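Local coordinates for penicillin-binding protein 2B (PDB 2WAE), which probably forms peptide cross-links between adjacent glycan strands of pneumococcal cell wall peptidoglycan as a penicillin-binding transpeptidase of the elongasome, at residues Ser58-Ile63 and Gln271-Leu276; Ile413-Ser418 and Pro462-Gly467. All coordinates share one frame; numbering follows the deposited sequence.

Interaction 1: Ser58-Ile63 and Gln271-Leu276. Unlike the reference sequence in segment 271-276: V275 (reference Thr).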
ATOM      1  N   SER A  58     -10.996  22.184   5.362  1.00 18.56           N
ATOM      2  CA  SER A  58      -9.802  22.749   5.988  1.00 18.07           C
ATOM      3  C   SER A  58      -8.497  22.102   5.508  1.00 19.24           C
ATOM      4  O   SER A  58      -8.484  21.287   4.573  1.00 20.81           O
ATOM      5  CB  SER A  58      -9.884  22.588   7.501  1.00 16.69           C
ATOM      6  OG  SER A  58     -10.872  23.441   8.039  1.00 22.13           O
ATOM      7  N   ALA A  59      -7.394  22.461   6.164  1.00 18.68           N
ATOM      8  CA  ALA A  59      -6.072  21.942   5.801  1.00 17.72           C
ATOM      9  C   ALA A  59      -5.897  20.475   6.182  1.00 16.59           C
ATOM     10  O   ALA A  59      -6.343  20.039   7.250  1.00 15.26           O
ATOM     11  CB  ALA A  59      -4.961  22.782   6.413  1.00 16.63           C
ATOM     12  N   ARG A  60      -5.248  19.732   5.287  1.00 16.20           N
ATOM     13  CA  ARG A  60      -4.995  18.311   5.480  1.00 15.59           C
ATOM     14  C   ARG A  60      -3.831  18.113   6.441  1.00 14.28           C
ATOM     15  O   ARG A  60      -2.841  18.827   6.361  1.00 15.29           O
ATOM     16  CB  ARG A  60      -4.705  17.634   4.137  1.00 15.54           C
ATOM     17  CG  ARG A  60      -4.762  16.116   4.218  1.00 16.24           C
ATOM     18  CD  ARG A  60      -4.690  15.447   2.858  1.00 17.92           C
ATOM     19  NE  ARG A  60      -4.847  14.001   3.004  1.00 20.57           N
ATOM     20  CZ  ARG A  60      -6.007  13.357   2.951  1.00 23.12           C
ATOM     21  NH1 ARG A  60      -7.141  14.015   2.742  1.00 25.03           N
ATOM     22  NH2 ARG A  60      -6.028  12.043   3.107  1.00 25.62           N
ATOM     23  N   GLY A  61      -3.956  17.161   7.362  1.00 15.05           N
ATOM     24  CA  GLY A  61      -2.840  16.759   8.224  1.00 13.73           C
ATOM     25  C   GLY A  61      -1.612  16.306   7.445  1.00 14.13           C
ATOM     26  O   GLY A  61      -1.703  15.928   6.270  1.00 11.47           O
ATOM     27  N   GLU A  62      -0.451  16.360   8.093  1.00 13.57           N
ATOM     28  CA  GLU A  62       0.782  15.993   7.419  1.00 15.65           C
ATOM     29  C   GLU A  62       1.392  14.646   7.840  1.00 15.28           C
ATOM     30  O   GLU A  62       1.001  14.064   8.859  1.00 15.18           O
ATOM     31  CB  GLU A  62       1.779  17.154   7.449  1.00 15.97           C
ATOM     32  CG  GLU A  62       1.457  18.212   6.402  1.00 20.88           C
ATOM     33  CD  GLU A  62       1.942  19.595   6.778  1.00 27.35           C
ATOM     34  OE1 GLU A  62       1.774  20.527   5.963  1.00 32.44           O
ATOM     35  OE2 GLU A  62       2.485  19.753   7.892  1.00 33.81           O
ATOM     36  N   ILE A  63       2.332  14.155   7.034  1.00 14.64           N
ATOM     37  CA  ILE A  63       2.964  12.853   7.254  1.00 15.64           C
ATOM     38  C   ILE A  63       4.461  12.966   7.586  1.00 14.54           C
ATOM     39  O   ILE A  63       5.224  13.591   6.850  1.00 12.56           O
ATOM     40  CB  ILE A  63       2.719  11.931   6.046  1.00 15.50           C
ATOM     41  CG1 ILE A  63       1.226  11.937   5.697  1.00 18.60           C
ATOM     42  CG2 ILE A  63       3.183  10.503   6.345  1.00 17.42           C
ATOM     43  CD1 ILE A  63       0.857  11.073   4.503  1.00 20.11           C
ATOM     44  N   GLN A 271      -5.542   5.448   3.206  1.00 11.16           N
ATOM     45  CA  GLN A 271      -5.787   4.592   4.364  1.00 12.35           C
ATOM     46  C   GLN A 271      -6.086   5.404   5.628  1.00 12.84           C
ATOM     47  O   GLN A 271      -6.825   4.963   6.503  1.00 12.43           O
ATOM     48  CB  GLN A 271      -4.591   3.666   4.602  1.00 12.73           C
ATOM     49  CG  GLN A 271      -4.778   2.662   5.721  1.00 10.49           C
ATOM     50  CD  GLN A 271      -5.719   1.547   5.321  1.00 13.80           C
ATOM     51  OE1 GLN A 271      -5.946   1.313   4.132  1.00 13.14           O
ATOM     52  NE2 GLN A 271      -6.274   0.853   6.309  1.00 13.69           N
ATOM     53  N   TYR A 272      -5.507   6.590   5.729  1.00 12.65           N
ATOM     54  CA  TYR A 272      -5.646   7.371   6.946  1.00 15.24           C
ATOM     55  C   TYR A 272      -6.440   8.638   6.658  1.00 16.32           C
ATOM     56  O   TYR A 272      -6.359   9.621   7.388  1.00 16.17           O
ATOM     57  CB  TYR A 272      -4.272   7.653   7.567  1.00 14.53           C
ATOM     58  CG  TYR A 272      -3.722   6.432   8.266  1.00 16.29           C
ATOM     59  CD1 TYR A 272      -2.961   5.496   7.573  1.00 16.02           C
ATOM     60  CD2 TYR A 272      -4.013   6.182   9.604  1.00 16.88           C
ATOM     61  CE1 TYR A 272      -2.484   4.365   8.196  1.00 13.76           C
ATOM     62  CE2 TYR A 272      -3.534   5.043  10.241  1.00 14.37           C
ATOM     63  CZ  TYR A 272      -2.770   4.143   9.525  1.00 12.37           C
ATOM     64  OH  TYR A 272      -2.281   3.013  10.121  1.00 12.14           O
ATOM     65  N   GLU A 273      -7.209   8.578   5.575  1.00 17.45           N
ATOM     66  CA  GLU A 273      -8.077   9.659   5.136  1.00 17.78           C
ATOM     67  C   GLU A 273      -8.863  10.244   6.295  1.00 17.41           C
ATOM     68  O   GLU A 273      -8.933  11.460   6.442  1.00 17.77           O
ATOM     69  CB  GLU A 273      -9.021   9.164   4.032  1.00 17.70           C
ATOM     70  CG  GLU A 273     -10.218  10.061   3.745  1.00 22.71           C
ATOM     71  CD  GLU A 273      -9.828  11.472   3.320  1.00 28.04           C
ATOM     72  OE1 GLU A 273      -8.869  11.596   2.532  1.00 31.03           O
ATOM     73  OE2 GLU A 273     -10.476  12.450   3.760  1.00 27.41           O
ATOM     74  N   GLU A 274      -9.457   9.380   7.111  1.00 17.51           N
ATOM     75  CA  GLU A 274     -10.260   9.831   8.242  1.00 18.52           C
ATOM     76  C   GLU A 274      -9.462  10.655   9.250  1.00 18.24           C
ATOM     77  O   GLU A 274     -10.020  11.536   9.905  1.00 21.57           O
ATOM     78  CB  GLU A 274     -10.951   8.660   8.948  1.00 19.32           C
ATOM     79  CG  GLU A 274     -12.132   9.070   9.824  1.00 24.09           C
ATOM     80  CD  GLU A 274     -12.575   7.971  10.779  1.00 30.77           C
ATOM     81  OE1 GLU A 274     -12.394   6.780  10.453  1.00 35.24           O
ATOM     82  OE2 GLU A 274     -13.107   8.293  11.862  1.00 30.93           O
ATOM     83  N   VAL A 275      -8.168  10.374   9.376  1.00 16.61           N
ATOM     84  CA  VAL A 275      -7.300  11.067  10.327  1.00 13.82           C
ATOM     85  C   VAL A 275      -6.725  12.341   9.712  1.00 12.98           C
ATOM     86  O   VAL A 275      -6.536  13.348  10.385  1.00 13.36           O
ATOM     87  CB  VAL A 275      -6.132  10.152  10.757  1.00 14.04           C
ATOM     88  CG1 VAL A 275      -5.041  10.939  11.453  1.00 12.37           C
ATOM     89  CG2 VAL A 275      -6.637   9.036  11.652  1.00 14.31           C
ATOM     90  N   LEU A 276      -6.458  12.303   8.417  1.00 12.08           N
ATOM     91  CA  LEU A 276      -5.760  13.401   7.775  1.00 12.38           C
ATOM     92  C   LEU A 276      -6.714  14.522   7.368  1.00 12.72           C
ATOM     93  O   LEU A 276      -6.333  15.688   7.360  1.00 12.94           O
ATOM     94  CB  LEU A 276      -4.965  12.898   6.565  1.00 12.73           C
ATOM     95  CG  LEU A 276      -3.756  11.971   6.763  1.00 14.58           C
ATOM     96  CD1 LEU A 276      -3.341  11.358   5.434  1.00 12.57           C
ATOM     97  CD2 LEU A 276      -2.577  12.707   7.393  1.00 12.87           C
TER
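R60 slants across L276 and ends on E273, so one extended arginine joins the loop 58-63 to the short helix 273-276. Its CG is anti to the backbone N (chi1 -166°), and the chain stays straight as far as NE. CB lies near the backbone O of L276. R60 CG comes closer to that same oxygen, at 3.5 Å from L276 O. CD carries the chain on to NE. R60 NE then passes L276 CB at 3.7 Å. The guanidinium rests one face on L276 CB, offset toward its rim. R60 NH2 also meets L276 CD1 at 3.6 Å.

At the tip NH1 and NH2 both grip a single oxygen of the salt bridge. R60 NH1 lies 3.0 Å from E273 OE1, on the syn side and tilted out of the carboxylate plane. R60 NH2 lies 2.9 Å from E273 OE1, on the same face and further above that plane. The oxygen sits in the guanidinium plane, while the two flat groups are turned 45° apart. G264 N also donates to E273 OE1, and Y257 OH bonds to OE2. The carboxylate is therefore held at both oxygens. NE of R60 forms a second salt bridge with E269.

Beside the arginine, the backbones join directly. G61 N donates to L276 O over 2.8 Å. L276 CD2 packs against the G61 backbone, 3.5 Å from G61 O, and reaches I63 CG1 at 4.2 Å.

The contact is buried in the region that matches the penicillin-binding protein dimerisation domain family, away from the zinc site and the predicted active-site serine. I63 begins strand 63-64, which pairs with strand 307-310. A59 and E62 touch strand 215-225, and helix 267-271 lies against I63 and L276.

Interaction 2: Ile413-Ser418 and Pro462-Gly467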
ATOM      1  N   ILE A 413      14.077 -38.583  -3.725  1.00 14.18           N
ATOM      2  CA  ILE A 413      12.666 -38.942  -3.766  1.00 14.42           C
ATOM      3  C   ILE A 413      12.214 -39.333  -5.183  1.00 15.45           C
ATOM      4  O   ILE A 413      12.212 -38.503  -6.088  1.00 15.95           O
ATOM      5  CB  ILE A 413      11.787 -37.810  -3.200  1.00 12.70           C
ATOM      6  CG1 ILE A 413      12.296 -37.399  -1.818  1.00 12.74           C
ATOM      7  CG2 ILE A 413      10.354 -38.267  -3.103  1.00  9.83           C
ATOM      8  CD1 ILE A 413      12.158 -38.497  -0.777  1.00 12.95           C
ATOM      9  N   VAL A 414      11.843 -40.597  -5.367  1.00 14.89           N
ATOM     10  CA  VAL A 414      11.505 -41.132  -6.682  1.00 14.83           C
ATOM     11  C   VAL A 414      10.041 -41.578  -6.762  1.00 14.41           C
ATOM     12  O   VAL A 414       9.688 -42.629  -6.234  1.00 14.26           O
ATOM     13  CB  VAL A 414      12.395 -42.367  -7.019  1.00 15.85           C
ATOM     14  CG1 VAL A 414      12.060 -42.933  -8.389  1.00 10.07           C
ATOM     15  CG2 VAL A 414      13.871 -42.017  -6.929  1.00 18.78           C
ATOM     16  N   PHE A 415       9.202 -40.789  -7.428  1.00 15.06           N
ATOM     17  CA  PHE A 415       7.808 -41.149  -7.711  1.00 14.89           C
ATOM     18  C   PHE A 415       7.753 -41.743  -9.114  1.00 15.95           C
ATOM     19  O   PHE A 415       8.538 -41.376  -9.981  1.00 17.40           O
ATOM     20  CB  PHE A 415       6.902 -39.914  -7.698  1.00 13.88           C
ATOM     21  CG  PHE A 415       6.871 -39.195  -6.380  1.00 14.96           C
ATOM     22  CD1 PHE A 415       6.418 -39.840  -5.238  1.00 15.28           C
ATOM     23  CD2 PHE A 415       7.285 -37.886  -6.279  1.00 14.41           C
ATOM     24  CE1 PHE A 415       6.376 -39.207  -4.021  1.00  9.87           C
ATOM     25  CE2 PHE A 415       7.250 -37.237  -5.045  1.00 19.33           C
ATOM     26  CZ  PHE A 415       6.807 -37.903  -3.917  1.00 17.69           C
ATOM     27  N   GLN A 416       6.815 -42.647  -9.351  1.00 17.13           N
ATOM     28  CA  GLN A 416       6.656 -43.227 -10.670  1.00 20.27           C
ATOM     29  C   GLN A 416       6.218 -42.210 -11.725  1.00 22.31           C
ATOM     30  O   GLN A 416       5.337 -41.391 -11.486  1.00 22.91           O
ATOM     31  CB  GLN A 416       5.657 -44.363 -10.596  1.00 18.82           C
ATOM     32  CG  GLN A 416       5.676 -45.184 -11.836  1.00 24.21           C
ATOM     33  CD  GLN A 416       6.879 -46.096 -11.909  1.00 23.89           C
ATOM     34  OE1 GLN A 416       7.398 -46.545 -10.885  1.00 18.95           O
ATOM     35  NE2 GLN A 416       7.315 -46.390 -13.129  1.00 21.76           N
ATOM     36  N   GLY A 417       6.838 -42.269 -12.897  1.00 26.24           N
ATOM     37  CA  GLY A 417       6.518 -41.349 -13.986  1.00 29.22           C
ATOM     38  C   GLY A 417       6.949 -39.917 -13.720  1.00 31.96           C
ATOM     39  O   GLY A 417       6.239 -38.973 -14.072  1.00 34.04           O
ATOM     40  N   SER A 418       8.105 -39.739 -13.089  1.00 32.87           N
ATOM     41  CA  SER A 418       8.652 -38.401 -12.881  1.00 34.57           C
ATOM     42  C   SER A 418      10.096 -38.388 -12.371  1.00 34.53           C
ATOM     43  O   SER A 418      10.540 -39.323 -11.714  1.00 35.11           O
ATOM     44  CB  SER A 418       7.740 -37.554 -11.983  1.00 34.86           C
ATOM     45  OG  SER A 418       7.277 -38.294 -10.868  1.00 37.38           O
ATOM     46  N   PRO A 462      10.280 -46.016  -2.256  1.00 17.89           N
ATOM     47  CA  PRO A 462      10.827 -45.586  -3.533  1.00 16.30           C
ATOM     48  C   PRO A 462      10.067 -46.249  -4.679  1.00 15.87           C
ATOM     49  O   PRO A 462       9.677 -47.410  -4.558  1.00 15.43           O
ATOM     50  CB  PRO A 462      12.282 -46.068  -3.466  1.00 16.58           C
ATOM     51  CG  PRO A 462      12.545 -46.384  -2.031  1.00 12.29           C
ATOM     52  CD  PRO A 462      11.235 -46.808  -1.467  1.00 15.91           C
ATOM     53  N   ASN A 463       9.855 -45.507  -5.764  1.00 15.63           N
ATOM     54  CA  ASN A 463       9.180 -45.998  -6.967  1.00 15.80           C
ATOM     55  C   ASN A 463       7.664 -46.169  -6.823  1.00 16.34           C
ATOM     56  O   ASN A 463       7.009 -46.840  -7.617  1.00 17.21           O
ATOM     57  CB  ASN A 463       9.807 -47.315  -7.441  1.00 16.45           C
ATOM     58  CG  ASN A 463      11.322 -47.269  -7.475  1.00 14.60           C
ATOM     59  OD1 ASN A 463      11.927 -46.238  -7.777  1.00 11.71           O
ATOM     60  ND2 ASN A 463      11.941 -48.400  -7.174  1.00  6.43           N
ATOM     61  N   MET A 464       7.096 -45.560  -5.796  1.00 18.33           N
ATOM     62  CA  MET A 464       5.680 -45.738  -5.516  1.00 19.27           C
ATOM     63  C   MET A 464       4.814 -45.093  -6.604  1.00 20.32           C
ATOM     64  O   MET A 464       5.163 -44.046  -7.163  1.00 18.44           O
ATOM     65  CB  MET A 464       5.351 -45.149  -4.139  1.00 18.76           C
ATOM     66  CG  MET A 464       5.688 -43.675  -4.008  1.00 18.41           C
ATOM     67  SD  MET A 464       5.469 -43.004  -2.348  1.00 25.13           S
ATOM     68  CE  MET A 464       3.755 -43.418  -2.014  1.00 18.91           C
ATOM     69  N   PHE A 465       3.703 -45.751  -6.927  1.00 20.85           N
ATOM     70  CA  PHE A 465       2.637 -45.097  -7.681  1.00 21.35           C
ATOM     71  C   PHE A 465       1.823 -44.320  -6.640  1.00 21.45           C
ATOM     72  O   PHE A 465       1.376 -44.881  -5.640  1.00 21.10           O
ATOM     73  CB  PHE A 465       1.751 -46.131  -8.379  1.00 18.90           C
ATOM     74  CG  PHE A 465       2.351 -46.733  -9.618  1.00 19.30           C
ATOM     75  CD1 PHE A 465       2.215 -46.099 -10.846  1.00 18.82           C
ATOM     76  CD2 PHE A 465       3.009 -47.958  -9.573  1.00 18.60           C
ATOM     77  CE1 PHE A 465       2.747 -46.664 -12.006  1.00 17.76           C
ATOM     78  CE2 PHE A 465       3.550 -48.529 -10.727  1.00 15.57           C
ATOM     79  CZ  PHE A 465       3.419 -47.879 -11.945  1.00 15.40           C
ATOM     80  N   VAL A 466       1.642 -43.027  -6.859  1.00 23.04           N
ATOM     81  CA  VAL A 466       0.896 -42.217  -5.901  1.00 26.94           C
ATOM     82  C   VAL A 466      -0.589 -42.139  -6.254  1.00 28.15           C
ATOM     83  O   VAL A 466      -0.965 -41.898  -7.402  1.00 29.21           O
ATOM     84  CB  VAL A 466       1.485 -40.791  -5.779  1.00 27.03           C
ATOM     85  CG1 VAL A 466       0.820 -40.039  -4.629  1.00 30.81           C
ATOM     86  CG2 VAL A 466       2.974 -40.861  -5.535  1.00 24.82           C
ATOM     87  N   GLY A 467      -1.443 -42.368  -5.266  1.00 29.84           N
ATOM     88  CA  GLY A 467      -2.871 -42.172  -5.481  1.00 29.32           C
ATOM     89  C   GLY A 467      -3.134 -40.728  -5.124  1.00 28.93           C
ATOM     90  O   GLY A 467      -2.592 -40.225  -4.141  1.00 28.25           O
TER
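F415 and Q416 open a type II beta turn, F415 to S418, and their side chains meet the loop 462-467 in different ways. The F415 ring and the M464 side chain extend in the same direction, next to each other. M464 CG stands at the ring edge, and M464 SD is also at the edge, 5.4 Å from the centroid of the F415 ring: a Met-aromatic contact. V466 CG2 approaches the ring obliquely, 3.6 Å from F415 CD1. F509 meets the F415 ring edge-to-face, and L453 of helix 445-455 touches both F415 and M464.

Q416 makes a CH-pi contact. A chi1 of -167° swings its CG away from the backbone N and out over one face of the F465 ring. Q416 CG ends 3.7 Å from the centroid of the F465 ring. V414 and N463 run alongside each other, with V414 CG1 3.4 Å from N463 OD1.

Two backbone hydrogen bonds hold these surface loops of the transpeptidase domain together. N463 N donates to V414 O at 2.9 Å. The second is straighter: Q416 N donates to M464 O over 3.1 Å at 164°.

From the N terminus, the chain leaves strand 50-55 and passes through 58-63. It builds much of the N-terminal region before 271-276 closes interaction 1, with 207 residues between. This ties the loop between strands 50-55 and 63-64 to helix 273-276. The chain continues through strand 307-310 into the transpeptidase domain and past the predicted nucleophile S386. Interaction 2 closes after 43 intervening residues. It ties the loop between strands 408-410 and 432-434 to the loop between helices 445-455 and 471-485. The two loops follow in series and neither nest nor cross. The centres of interactions 1 and 2 lie about 59 Å apart, on opposite sides of the chain's centre.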